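Local coordinates for protein bifunctional endo-1,4-beta-xylanase A (Neocallimastix patriciarum, PDB 2VG9) that probably hydrolyses internal beta-1,4-xylosidic bonds of xylan as a family 11 endo-xylanase, here a loop-swap mutant of the enzyme with a beta jelly roll fold, at residues A[67-81]-A[167-179]. Sequence-based numbering, arbitrary orientation.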
loop_
_atom_site.group_PDB
_atom_site.type_symbol
_atom_site.label_atom_id
_atom_site.label_comp_id
_atom_site.label_asym_id
_atom_site.label_seq_id
_atom_site.Cartn_x
_atom_site.Cartn_y
_atom_site.Cartn_z
ATOM N N ALA A 67 9.667 -12.329 5.127
ATOM C CA ALA A 67 8.520 -11.631 5.716
ATOM C C ALA A 67 7.774 -12.484 6.721
ATOM O O ALA A 67 7.235 -11.965 7.717
ATOM C CB ALA A 67 7.584 -11.102 4.619
ATOM N N THR A 68 7.754 -13.805 6.495
ATOM C CA THR A 68 7.008 -14.681 7.398
ATOM C C THR A 68 7.818 -15.124 8.634
ATOM O O THR A 68 7.243 -15.770 9.528
ATOM C CB THR A 68 6.491 -15.945 6.672
ATOM O OG1 THR A 68 7.548 -16.474 5.861
ATOM C CG2 THR A 68 5.281 -15.609 5.775
ATOM N N ASP A 69 9.123 -14.815 8.673
ATOM C CA ASP A 69 9.926 -15.010 9.910
ATOM C C ASP A 69 9.519 -14.106 11.061
ATOM O O ASP A 69 9.734 -14.443 12.211
ATOM C CB ASP A 69 11.402 -14.748 9.668
ATOM C CG ASP A 69 12.042 -15.849 8.902
ATOM O OD1 ASP A 69 11.263 -16.772 8.517
ATOM O OD2 ASP A 69 13.245 -15.740 8.612
ATOM N N TYR A 70 9.000 -12.926 10.765
ATOM C CA TYR A 70 8.497 -12.073 11.857
ATOM C C TYR A 70 7.287 -12.765 12.502
ATOM O O TYR A 70 6.305 -13.115 11.804
ATOM C CB TYR A 70 8.129 -10.705 11.308
ATOM C CG TYR A 70 9.301 -9.952 10.754
ATOM C CD1 TYR A 70 10.056 -9.096 11.575
ATOM C CD2 TYR A 70 9.664 -10.076 9.406
ATOM C CE1 TYR A 70 11.149 -8.375 11.056
ATOM C CE2 TYR A 70 10.761 -9.380 8.890
ATOM C CZ TYR A 70 11.488 -8.537 9.718
ATOM O OH TYR A 70 12.546 -7.863 9.197
ATOM N N ASP A 71 7.357 -12.969 13.818
ATOM C CA ASP A 71 6.323 -13.715 14.551
ATOM C C ASP A 71 4.968 -13.044 14.476
ATOM O O ASP A 71 3.953 -13.710 14.259
ATOM C CB ASP A 71 6.720 -13.920 16.012
ATOM C CG ASP A 71 7.726 -15.068 16.195
ATOM O OD1 ASP A 71 7.824 -15.957 15.313
ATOM O OD2 ASP A 71 8.418 -15.073 17.230
ATOM N N TYR A 72 4.966 -11.719 14.638
ATOM C CA TYR A 72 3.737 -10.946 14.629
ATOM C C TYR A 72 4.012 -9.576 14.022
ATOM O O TYR A 72 5.002 -8.932 14.365
ATOM C CB TYR A 72 3.164 -10.805 16.059
ATOM C CG TYR A 72 1.767 -10.257 16.073
ATOM C CD1 TYR A 72 0.670 -11.115 16.076
ATOM C CD2 TYR A 72 1.537 -8.871 16.067
ATOM C CE1 TYR A 72 -0.631 -10.618 16.079
ATOM C CE2 TYR A 72 0.222 -8.349 16.082
ATOM C CZ TYR A 72 -0.852 -9.235 16.078
ATOM O OH TYR A 72 -2.158 -8.762 16.058
ATOM N N ILE A 73 3.155 -9.145 13.093
ATOM C CA ILE A 73 3.233 -7.775 12.563
ATOM C C ILE A 73 1.814 -7.226 12.663
ATOM O O ILE A 73 0.887 -7.794 12.093
ATOM C CB ILE A 73 3.779 -7.694 11.107
ATOM C CG1 ILE A 73 5.164 -8.358 10.974
ATOM C CG2 ILE A 73 3.799 -6.183 10.600
ATOM C CD1 ILE A 73 5.651 -8.475 9.474
ATOM N N GLY A 74 1.649 -6.159 13.443
ATOM C CA GLY A 74 0.340 -5.511 13.584
ATOM C C GLY A 74 0.305 -4.142 12.913
ATOM O O GLY A 74 1.327 -3.423 12.880
ATOM N N LEU A 75 -0.855 -3.780 12.369
ATOM C CA LEU A 75 -1.080 -2.411 11.880
ATOM C C LEU A 75 -2.461 -1.977 12.345
ATOM O O LEU A 75 -3.453 -2.664 12.070
ATOM C CB LEU A 75 -0.929 -2.285 10.340
ATOM C CG LEU A 75 -1.065 -0.871 9.680
ATOM C CD1 LEU A 75 -0.242 -0.762 8.398
ATOM C CD2 LEU A 75 -2.523 -0.522 9.341
ATOM N N ASP A 76 -2.511 -0.833 13.033
ATOM C CA ASP A 76 -3.763 -0.277 13.520
ATOM C C ASP A 76 -3.882 1.075 12.876
ATOM O O ASP A 76 -2.902 1.804 12.822
ATOM C CB ASP A 76 -3.731 -0.121 15.038
ATOM C CG ASP A 76 -3.631 -1.436 15.756
ATOM O OD1 ASP A 76 -4.482 -2.282 15.541
ATOM O OD2 ASP A 76 -2.687 -1.634 16.550
ATOM N N TYR A 77 -5.058 1.404 12.370
ATOM C CA TYR A 77 -5.256 2.653 11.647
ATOM C C TYR A 77 -6.675 3.193 11.888
ATOM O O TYR A 77 -7.608 2.440 12.201
ATOM C CB TYR A 77 -4.955 2.459 10.134
ATOM C CG TYR A 77 -6.043 1.696 9.380
ATOM C CD1 TYR A 77 -6.928 2.369 8.519
ATOM C CD2 TYR A 77 -6.188 0.316 9.544
ATOM C CE1 TYR A 77 -7.974 1.655 7.832
ATOM C CE2 TYR A 77 -7.208 -0.409 8.878
ATOM C CZ TYR A 77 -8.094 0.275 8.035
ATOM O OH TYR A 77 -9.052 -0.445 7.419
ATOM N N ALA A 78 -6.826 4.511 11.791
ATOM C CA ALA A 78 -8.157 5.144 11.679
ATOM C C ALA A 78 -8.017 6.323 10.713
ATOM O O ALA A 78 -7.087 7.133 10.859
ATOM C CB ALA A 78 -8.687 5.620 13.053
ATOM N N ALA A 79 -8.943 6.391 9.751
ATOM C CA ALA A 79 -8.936 7.365 8.655
ATOM C C ALA A 79 -10.357 7.778 8.241
ATOM O O ALA A 79 -11.315 7.049 8.464
ATOM C CB ALA A 79 -8.200 6.797 7.429
ATOM N N THR A 80 -10.463 8.956 7.631
ATOM C CA THR A 80 -11.582 9.281 6.743
ATOM C C THR A 80 -10.970 9.286 5.343
ATOM O O THR A 80 -9.813 9.654 5.159
ATOM C CB THR A 80 -12.254 10.645 7.071
ATOM O OG1 THR A 80 -11.259 11.656 7.097
ATOM C CG2 THR A 80 -12.911 10.611 8.448
ATOM N N TYR A 81 -11.713 8.773 4.380
ATOM C CA TYR A 81 -11.207 8.582 3.034
ATOM C C TYR A 81 -12.403 8.731 2.098
ATOM O O TYR A 81 -13.448 8.132 2.332
ATOM C CB TYR A 81 -10.535 7.208 2.926
ATOM C CG TYR A 81 -10.494 6.590 1.562
ATOM C CD1 TYR A 81 -9.827 7.204 0.496
ATOM C CD2 TYR A 81 -11.092 5.356 1.339
ATOM C CE1 TYR A 81 -9.773 6.584 -0.769
ATOM C CE2 TYR A 81 -11.046 4.740 0.092
ATOM C CZ TYR A 81 -10.407 5.357 -0.950
ATOM O OH TYR A 81 -10.388 4.726 -2.161
ATOM N N ARG A 167 -13.817 -0.756 4.881
ATOM C CA ARG A 167 -13.794 0.019 6.094
ATOM C C ARG A 167 -12.643 1.026 6.062
ATOM O O ARG A 167 -11.786 0.952 5.179
ATOM C CB ARG A 167 -13.681 -0.923 7.289
ATOM C CG ARG A 167 -12.363 -1.652 7.346
ATOM C CD ARG A 167 -12.222 -2.458 8.628
ATOM N NE ARG A 167 -10.906 -3.120 8.652
ATOM C CZ ARG A 167 -10.403 -3.755 9.709
ATOM N NH1 ARG A 167 -11.128 -3.864 10.831
ATOM N NH2 ARG A 167 -9.195 -4.316 9.625
ATOM N N THR A 168 -12.625 1.961 7.009
ATOM C CA THR A 168 -11.544 2.970 7.055
ATOM C C THR A 168 -10.926 3.075 8.433
ATOM O O THR A 168 -10.216 4.044 8.723
ATOM C CB THR A 168 -12.012 4.368 6.611
ATOM O OG1 THR A 168 -12.993 4.845 7.522
ATOM C CG2 THR A 168 -12.604 4.375 5.190
ATOM N N SER A 169 -11.156 2.064 9.278
ATOM C CA SER A 169 -10.393 1.936 10.535
ATOM C C SER A 169 -10.386 0.507 11.047
ATOM O O SER A 169 -11.315 -0.270 10.766
ATOM C CB SER A 169 -10.935 2.884 11.630
ATOM O OG SER A 169 -12.228 2.494 12.010
ATOM N N GLY A 170 -9.357 0.165 11.812
ATOM C CA GLY A 170 -9.365 -1.112 12.475
ATOM C C GLY A 170 -7.992 -1.708 12.668
ATOM O O GLY A 170 -7.001 -1.049 12.424
ATOM N N HIS A 171 -7.959 -2.957 13.128
ATOM C CA HIS A 171 -6.720 -3.695 13.333
ATOM C C HIS A 171 -6.470 -4.658 12.175
ATOM O O HIS A 171 -7.395 -5.341 11.735
ATOM C CB HIS A 171 -6.825 -4.524 14.602
ATOM C CG HIS A 171 -5.636 -5.405 14.808
ATOM N ND1 HIS A 171 -5.597 -6.713 14.369
ATOM C CD2 HIS A 171 -4.409 -5.135 15.313
ATOM C CE1 HIS A 171 -4.408 -7.227 14.644
ATOM N NE2 HIS A 171 -3.670 -6.289 15.204
ATOM N N ILE A 172 -5.239 -4.681 11.669
ATOM C CA ILE A 172 -4.829 -5.676 10.677
ATOM C C ILE A 172 -3.635 -6.473 11.215
ATOM O O ILE A 172 -2.585 -5.908 11.560
ATOM C CB ILE A 172 -4.442 -5.021 9.318
ATOM C CG1 ILE A 172 -5.631 -4.181 8.759
ATOM C CG2 ILE A 172 -3.853 -6.089 8.304
ATOM C CD1 ILE A 172 -5.259 -3.268 7.624
ATOM N N THR A 173 -3.819 -7.787 11.286
ATOM C CA THR A 173 -2.719 -8.702 11.538
ATOM C C THR A 173 -2.012 -8.989 10.219
ATOM O O THR A 173 -2.251 -10.016 9.554
ATOM C CB THR A 173 -3.179 -9.996 12.240
ATOM O OG1 THR A 173 -4.124 -9.660 13.270
ATOM C CG2 THR A 173 -1.955 -10.777 12.812
ATOM N N VAL A 174 -1.130 -8.061 9.859
ATOM C CA VAL A 174 -0.384 -8.101 8.614
ATOM C C VAL A 174 0.321 -9.473 8.452
ATOM O O VAL A 174 0.306 -10.065 7.363
ATOM C CB VAL A 174 0.639 -6.926 8.559
ATOM C CG1 VAL A 174 1.559 -7.047 7.356
ATOM C CG2 VAL A 174 -0.112 -5.543 8.533
ATOM N N SER A 175 0.890 -10.002 9.539
ATOM C CA SER A 175 1.581 -11.300 9.475
ATOM C C SER A 175 0.653 -12.471 9.095
ATOM O O SER A 175 1.127 -13.467 8.557
ATOM C CB SER A 175 2.301 -11.594 10.818
ATOM O OG SER A 175 1.476 -11.289 11.945
ATOM N N ASP A 176 -0.652 -12.361 9.384
ATOM C CA ASP A 176 -1.654 -13.391 9.020
ATOM C C ASP A 176 -1.936 -13.413 7.489
ATOM O O ASP A 176 -2.136 -14.472 6.911
ATOM C CB ASP A 176 -2.972 -13.183 9.789
ATOM C CG ASP A 176 -2.963 -13.800 11.171
ATOM O OD1 ASP A 176 -1.898 -14.325 11.590
ATOM O OD2 ASP A 176 -4.035 -13.738 11.836
ATOM N N HIS A 177 -1.942 -12.235 6.852
ATOM C CA HIS A 177 -2.008 -12.111 5.398
ATOM C C HIS A 177 -0.783 -12.749 4.781
ATOM O O HIS A 177 -0.916 -13.535 3.847
ATOM C CB HIS A 177 -2.144 -10.648 4.969
ATOM C CG HIS A 177 -3.495 -10.067 5.278
ATOM N ND1 HIS A 177 -3.802 -9.488 6.497
ATOM C CD2 HIS A 177 -4.633 -10.031 4.552
ATOM C CE1 HIS A 177 -5.066 -9.094 6.492
ATOM N NE2 HIS A 177 -5.590 -9.420 5.330
ATOM N N PHE A 178 0.407 -12.459 5.319
ATOM C CA PHE A 178 1.637 -13.098 4.768
ATOM C C PHE A 178 1.532 -14.627 4.860
ATOM O O PHE A 178 1.918 -15.332 3.913
ATOM C CB PHE A 178 2.928 -12.619 5.467
ATOM C CG PHE A 178 3.193 -11.120 5.368
ATOM C CD1 PHE A 178 2.483 -10.313 4.466
ATOM C CD2 PHE A 178 4.195 -10.531 6.161
ATOM C CE1 PHE A 178 2.742 -8.915 4.377
ATOM C CE2 PHE A 178 4.469 -9.162 6.074
ATOM C CZ PHE A 178 3.760 -8.362 5.162
ATOM N N LYS A 179 1.031 -15.133 5.987
ATOM C CA LYS A 179 0.887 -16.595 6.221
ATOM C C LYS A 179 -0.075 -17.229 5.225
ATOM O O LYS A 179 0.228 -18.277 4.640
ATOM C CB LYS A 179 0.371 -16.895 7.631
ATOM C CG LYS A 179 1.429 -16.902 8.724
ATOM C CD LYS A 179 0.764 -17.185 10.101
ATOM C CE LYS A 179 1.433 -16.368 11.227
ATOM N NZ LYS A 179 1.375 -17.059 12.577
HETATM O O HOH W 1 -4.095 -10.467 16.309
#
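Leu75 and Ile172 exchange a pair of backbone hydrogen bonds, Leu75 N to Ile172 O at 2.9 Å and Ile172 N to Leu75 O at 2.7 Å. Tyr77 and Gly170 repeat this antiparallel ladder, and a more bent bond from Ala79 N to Thr168 O (136° at the hydrogen) extends it. At the start of helix 174-182, a side chain takes over: with OG held between its own backbone N and carbonyl carbon (chi1 44°), Ser175 accepts the amide of Ile73, Ile73 N to Ser175 OG being 3.0 Å and nearly straight.

The Tyr77 ring lies over the partner backbone, its face receiving Ser169 CA in a CH-pi contact 3.9 Å from the centroid. Ile172 CD1 meets Tyr77 CE2 at 3.7 Å, while the hydroxyl reaches Glu116, which also forms a salt bridge with Arg167. Extended from CG to NE, Arg167 passes its guanidinium over Gly170 CA and donates NH2 to His171 O. Were Tyr77 an alanine, the Ser169-Gly170 backbone and Ile172 CD1 would probably lose their aromatic cover and Glu116 one of its partners.

Apolar packing continues under the helix: Val174 CG2 rests on Leu75 CB, and Ile73 CD1 touches Phe178 CE2 at 3.7 Å. On the face opposite Leu75, Tyr77 and Ile172, a water joins Thr173 OG1, also hydrogen-bonded to Asp133, to the hydroxyl of Tyr72.

Strand 169-173 forms one edge of the antiparallel sheet of the jelly roll, with strand 203-216 flanking strand 73-86 on its other side; Leu75 and Ile172 pack on Val95 of strand 89-100, and Phe178 meets Phe99 and Tyr112 edge-to-face.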